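Terminase, large subunit (Enterobacteria phage P22, PDB 4DKW) acts as an ATP-driven motor that translocates viral DNA into empty capsids and, through the nuclease domain of this chain, cuts the genome to start and end packaging. Local coordinates at residues F34-P39 against K62-A67; A41-W46 against L173-Y178. All blocks are in the same frame, centred on the assembly; numbering follows the deposited sequence.

Contact 1: residues F34-P39 against K62-A67; sequences FGWNHP and KSENTA. With SO4 (sulfate ion), chain G.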
# COMPACT_ATOMS: atom_id res chain seq x y z
N PHE A 34 -4.56 -2.55 -8.42
CA PHE A 34 -4.62 -2.87 -9.84
C PHE A 34 -5.03 -1.64 -10.64
O PHE A 34 -5.70 -0.75 -10.11
CB PHE A 34 -5.59 -4.03 -10.10
CG PHE A 34 -5.24 -5.28 -9.36
CD1 PHE A 34 -4.07 -5.96 -9.63
CD2 PHE A 34 -6.09 -5.79 -8.39
CE1 PHE A 34 -3.74 -7.11 -8.95
CE2 PHE A 34 -5.78 -6.94 -7.70
CZ PHE A 34 -4.60 -7.61 -7.98
N GLY A 35 -4.59 -1.58 -11.89
CA GLY A 35 -4.92 -0.47 -12.77
C GLY A 35 -4.28 -0.51 -14.14
O GLY A 35 -3.09 -0.81 -14.28
N TRP A 36 -5.07 -0.22 -15.17
CA TRP A 36 -4.53 -0.09 -16.53
C TRP A 36 -4.57 1.37 -17.02
O TRP A 36 -3.53 1.99 -17.24
CB TRP A 36 -5.25 -1.02 -17.51
CG TRP A 36 -4.66 -0.93 -18.87
CD1 TRP A 36 -5.10 -0.16 -19.91
CD2 TRP A 36 -3.48 -1.60 -19.34
NE1 TRP A 36 -4.28 -0.32 -21.00
CE2 TRP A 36 -3.27 -1.19 -20.68
CE3 TRP A 36 -2.58 -2.50 -18.76
CZ2 TRP A 36 -2.20 -1.66 -21.44
CZ3 TRP A 36 -1.52 -2.96 -19.53
CH2 TRP A 36 -1.34 -2.54 -20.85
N ASN A 37 -5.78 1.90 -17.19
CA ASN A 37 -5.94 3.31 -17.54
C ASN A 37 -5.53 4.20 -16.38
O ASN A 37 -4.87 5.23 -16.57
CB ASN A 37 -7.38 3.61 -17.95
CG ASN A 37 -7.78 2.91 -19.23
OD1 ASN A 37 -6.97 2.74 -20.15
ND2 ASN A 37 -9.04 2.47 -19.30
N HIS A 38 -5.95 3.81 -15.18
CA HIS A 38 -5.45 4.39 -13.94
C HIS A 38 -4.11 3.75 -13.63
O HIS A 38 -3.85 2.62 -14.06
CB HIS A 38 -6.43 4.14 -12.79
CG HIS A 38 -7.78 4.77 -12.98
ND1 HIS A 38 -8.78 4.17 -13.70
CD2 HIS A 38 -8.28 5.95 -12.55
CE1 HIS A 38 -9.85 4.95 -13.70
NE2 HIS A 38 -9.57 6.04 -13.01
N PRO A 39 -3.26 4.45 -12.88
CA PRO A 39 -1.99 3.81 -12.52
C PRO A 39 -2.21 2.59 -11.62
O PRO A 39 -3.12 2.59 -10.80
CB PRO A 39 -1.26 4.91 -11.72
CG PRO A 39 -1.87 6.18 -12.20
CD PRO A 39 -3.31 5.87 -12.47
N LYS A 62 2.60 3.14 -11.97
CA LYS A 62 2.66 3.26 -13.42
C LYS A 62 1.36 2.89 -14.14
O LYS A 62 0.71 1.91 -13.80
CB LYS A 62 3.82 2.42 -13.99
CG LYS A 62 4.56 3.11 -15.12
CD LYS A 62 5.56 2.20 -15.79
CE LYS A 62 6.43 2.97 -16.77
NZ LYS A 62 5.63 3.61 -17.86
N SER A 63 1.00 3.70 -15.14
CA SER A 63 -0.15 3.43 -16.00
C SER A 63 0.22 2.46 -17.12
O SER A 63 1.37 2.39 -17.55
CB SER A 63 -0.69 4.72 -16.62
OG SER A 63 -1.19 5.61 -15.65
N GLU A 64 -0.78 1.73 -17.60
CA GLU A 64 -0.65 0.90 -18.79
C GLU A 64 0.53 -0.07 -18.77
O GLU A 64 1.28 -0.17 -19.74
CB GLU A 64 -0.63 1.77 -20.05
CG GLU A 64 -1.91 2.56 -20.25
CD GLU A 64 -1.82 3.56 -21.38
OE1 GLU A 64 -0.71 3.75 -21.92
OE2 GLU A 64 -2.86 4.16 -21.73
N ASN A 65 0.69 -0.75 -17.64
CA ASN A 65 1.66 -1.84 -17.53
C ASN A 65 0.96 -3.16 -17.18
O ASN A 65 0.01 -3.19 -16.39
CB ASN A 65 2.73 -1.53 -16.47
CG ASN A 65 3.94 -0.82 -17.06
OD1 ASN A 65 3.83 -0.08 -18.04
ND2 ASN A 65 5.11 -1.06 -16.46
N THR A 66 1.42 -4.24 -17.79
CA THR A 66 0.89 -5.56 -17.48
C THR A 66 1.50 -6.05 -16.17
O THR A 66 2.38 -5.40 -15.60
CB THR A 66 1.23 -6.56 -18.59
OG1 THR A 66 2.65 -6.72 -18.68
CG2 THR A 66 0.71 -6.07 -19.93
N ALA A 67 1.03 -7.20 -15.70
CA ALA A 67 1.58 -7.81 -14.50
C ALA A 67 3.04 -8.24 -14.72
O ALA A 67 3.87 -8.14 -13.81
CB ALA A 67 0.73 -8.99 -14.05
S SO4 G . 2.03 7.79 -13.92
O1 SO4 G . 1.46 8.24 -12.65
O2 SO4 G . 3.45 7.53 -13.75
O3 SO4 G . 1.36 6.56 -14.35
O4 SO4 G . 1.84 8.82 -14.93
O HOH W 1 -0.20 -0.22 -15.11

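Contact 2: residues A41-W46 against L173-Y178; sequences AHIQLW and LDATRY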
# COMPACT_ATOMS: atom_id res chain seq x y z
N ALA A 41 -0.25 0.41 -8.56
CA ALA A 41 0.82 0.64 -7.59
C ALA A 41 1.24 -0.66 -6.92
O ALA A 41 0.41 -1.49 -6.57
CB ALA A 41 0.39 1.67 -6.54
N HIS A 42 2.55 -0.84 -6.76
CA HIS A 42 3.06 -1.91 -5.92
C HIS A 42 3.95 -1.29 -4.85
O HIS A 42 4.88 -0.55 -5.18
CB HIS A 42 3.85 -2.93 -6.74
CG HIS A 42 4.12 -4.21 -6.00
ND1 HIS A 42 3.25 -5.28 -6.02
CD2 HIS A 42 5.15 -4.57 -5.21
CE1 HIS A 42 3.74 -6.25 -5.27
NE2 HIS A 42 4.90 -5.85 -4.78
N ILE A 43 3.67 -1.58 -3.58
CA ILE A 43 4.42 -0.97 -2.47
C ILE A 43 5.02 -2.02 -1.57
O ILE A 43 4.64 -3.18 -1.61
CB ILE A 43 3.53 -0.02 -1.62
CG1 ILE A 43 2.40 -0.78 -0.91
CG2 ILE A 43 2.96 1.11 -2.49
CD1 ILE A 43 2.71 -1.34 0.52
N GLN A 44 5.97 -1.59 -0.75
CA GLN A 44 6.52 -2.46 0.29
C GLN A 44 6.54 -1.70 1.60
O GLN A 44 7.03 -0.57 1.69
CB GLN A 44 7.92 -2.97 -0.06
CG GLN A 44 8.50 -3.91 1.00
CD GLN A 44 9.76 -4.61 0.54
OE1 GLN A 44 10.87 -4.25 0.94
NE2 GLN A 44 9.61 -5.61 -0.32
N LEU A 45 6.01 -2.34 2.63
CA LEU A 45 5.89 -1.75 3.93
C LEU A 45 6.74 -2.56 4.89
O LEU A 45 6.73 -3.80 4.84
CB LEU A 45 4.42 -1.81 4.32
CG LEU A 45 3.83 -1.04 5.49
CD1 LEU A 45 4.03 0.48 5.32
CD2 LEU A 45 2.36 -1.40 5.56
N TRP A 46 7.51 -1.89 5.74
CA TRP A 46 8.26 -2.59 6.78
C TRP A 46 7.59 -2.29 8.11
O TRP A 46 7.13 -1.16 8.33
CB TRP A 46 9.71 -2.14 6.83
CG TRP A 46 10.47 -2.39 5.58
CD1 TRP A 46 10.07 -3.13 4.50
CD2 TRP A 46 11.78 -1.89 5.27
NE1 TRP A 46 11.05 -3.13 3.54
CE2 TRP A 46 12.11 -2.38 3.98
CE3 TRP A 46 12.71 -1.09 5.95
CZ2 TRP A 46 13.33 -2.08 3.37
CZ3 TRP A 46 13.92 -0.80 5.34
CH2 TRP A 46 14.22 -1.29 4.06
N LEU A 173 -1.74 5.19 -2.05
CA LEU A 173 -2.43 5.29 -0.76
C LEU A 173 -3.25 4.03 -0.49
O LEU A 173 -3.18 3.44 0.59
CB LEU A 173 -3.31 6.54 -0.71
CG LEU A 173 -2.55 7.87 -0.70
CD1 LEU A 173 -3.50 9.05 -0.83
CD2 LEU A 173 -1.70 8.02 0.57
N ASP A 174 -4.01 3.59 -1.49
CA ASP A 174 -4.79 2.37 -1.36
C ASP A 174 -3.91 1.16 -1.08
O ASP A 174 -4.17 0.40 -0.13
CB ASP A 174 -5.61 2.11 -2.63
CG ASP A 174 -6.82 3.02 -2.74
OD1 ASP A 174 -7.14 3.71 -1.75
OD2 ASP A 174 -7.45 3.02 -3.81
N ALA A 175 -2.89 0.97 -1.91
CA ALA A 175 -1.92 -0.11 -1.71
C ALA A 175 -1.32 -0.09 -0.31
O ALA A 175 -1.26 -1.12 0.36
CB ALA A 175 -0.82 -0.04 -2.77
N THR A 176 -0.88 1.09 0.14
CA THR A 176 -0.31 1.22 1.48
C THR A 176 -1.31 0.76 2.52
O THR A 176 -0.97 0.03 3.44
CB THR A 176 0.11 2.66 1.77
OG1 THR A 176 1.07 3.08 0.78
CG2 THR A 176 0.76 2.76 3.14
N ARG A 177 -2.56 1.19 2.36
CA ARG A 177 -3.62 0.84 3.28
C ARG A 177 -3.86 -0.69 3.27
O ARG A 177 -4.04 -1.30 4.34
CB ARG A 177 -4.88 1.62 2.90
CG ARG A 177 -5.84 1.87 4.03
CD ARG A 177 -6.91 2.91 3.67
NE ARG A 177 -7.26 2.87 2.25
CZ ARG A 177 -8.01 1.93 1.69
NH1 ARG A 177 -8.50 0.93 2.42
NH2 ARG A 177 -8.27 1.98 0.38
N TYR A 178 -3.82 -1.30 2.10
CA TYR A 178 -3.97 -2.77 1.99
C TYR A 178 -2.87 -3.55 2.70
O TYR A 178 -3.14 -4.57 3.35
CB TYR A 178 -4.05 -3.24 0.53
CG TYR A 178 -5.17 -2.61 -0.25
CD1 TYR A 178 -6.38 -2.29 0.36
CD2 TYR A 178 -5.02 -2.32 -1.60
CE1 TYR A 178 -7.40 -1.70 -0.36
CE2 TYR A 178 -6.03 -1.73 -2.33
CZ TYR A 178 -7.22 -1.43 -1.70
OH TYR A 178 -8.24 -0.85 -2.42

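Contact 1: residues F34-P39 against K62-A67
W36 lays its indole across the backbone of the facing loop, and W36 gives more surface to the contact between F34-P39 and K62-A67 than any other residue. With CG anti to the backbone N (chi1 -178°), the ring reaches over E64, whose CA sits 3.7 Å from the centroid of the W36 six-membered ring, almost on the ring normal: a CH-pi contact over the face. The E64 side chain crosses the indole at about a right angle, its CG 3.8 Å from W36 NE1. At the far end of the ring, W36 CZ3 comes within 3.8 Å of T66 CG2. Beside this CH-pi contact the main chains join, E64 N donating to a lone pair of W36 O in the carbonyl plane (2.8 Å). One water sits between the loops, taking the N-H of N65 (2.7 Å from N65 N) and lying where it can donate to G35 O and K62 O. At the other end of the contact, the P39 ring packs with its CG 3.6 Å from S63 OG, and that hydroxyl donates to a sulfate oxygen, O3 (3.0 Å), which also receives a weak bond from S63 N. The sulfate probably comes from the crystallisation liquor. The contact lies at the surface, joining the loop between strands 27-33 and 40-48 to the exit of strand 53-62, just where T66 N-caps helix 67-78, while F34 turns aside to L100 and Y104 of helix 97-107.

Contact 2: residues A41-W46 against L173-Y178
I43 carries the middle of this buried contact, where strand 41-46 and helix 173-178 cross at 42°, their axes 7.8 Å apart at closest approach. Its CA-CB bond points at the helix, and at CB the chain splits. One branch, CG2, lies beside the backbone N, anti to the carbonyl carbon, and meets the methyl of A175 at 4.0 Å from A175 CB. The other, CG1, takes the crowded position between the backbone N and the carbonyl carbon (chi1 64°). That places I43 CG1 3.8 Å from A175 CB, so both branches touch the same methyl. Beyond CG1, chi2 of 90°, some 30° beyond the ideal +60°, carries the tip along the helix backbone: I43 CD1 ends 4.0 Å from A175 O and close to T176 CA. The neighbours that face the same way extend the contact at both ends. A41 brings its CB to 4.3 Å from A175 CB, and L45, with CG anti to the backbone N, sets CD2 4.2 Å from T176 O. The alternate residues H42 and Q44 point to the other side of the sheet, where both side chains hydrogen-bond to D30. The T176 hydroxyl, buried here, is satisfied within its own helix by V172 O. Between these two segments the contact is therefore van der Waals packing, with no hydrogen bond, and the small A175 is consistent with the close approach of the helix to the central sheet of this RNase H-like nuclease domain.

The first segments of the two contacts are near neighbours in sequence: the loop of contact 1 leads through Q40 into strand 40-48, on which contact 2 begins at A41. Their centres are 15 Å apart, contact 2 near the middle of the chain and contact 1 at its surface. Both approach D33 and D171, the catalytic Mg2+ ligands of the nuclease. From contact 1, the P39 side chain is about 4 Å from that of D171; the H38 side chain lies about 4 Å from a bound magnesium ion. From contact 2, A41 approaches D171 and A175 approaches D33, each about 4 Å between side chains. Both contacts thus lie next to the metal-binding aspartates, contact 2 in the core and contact 1 at the surface.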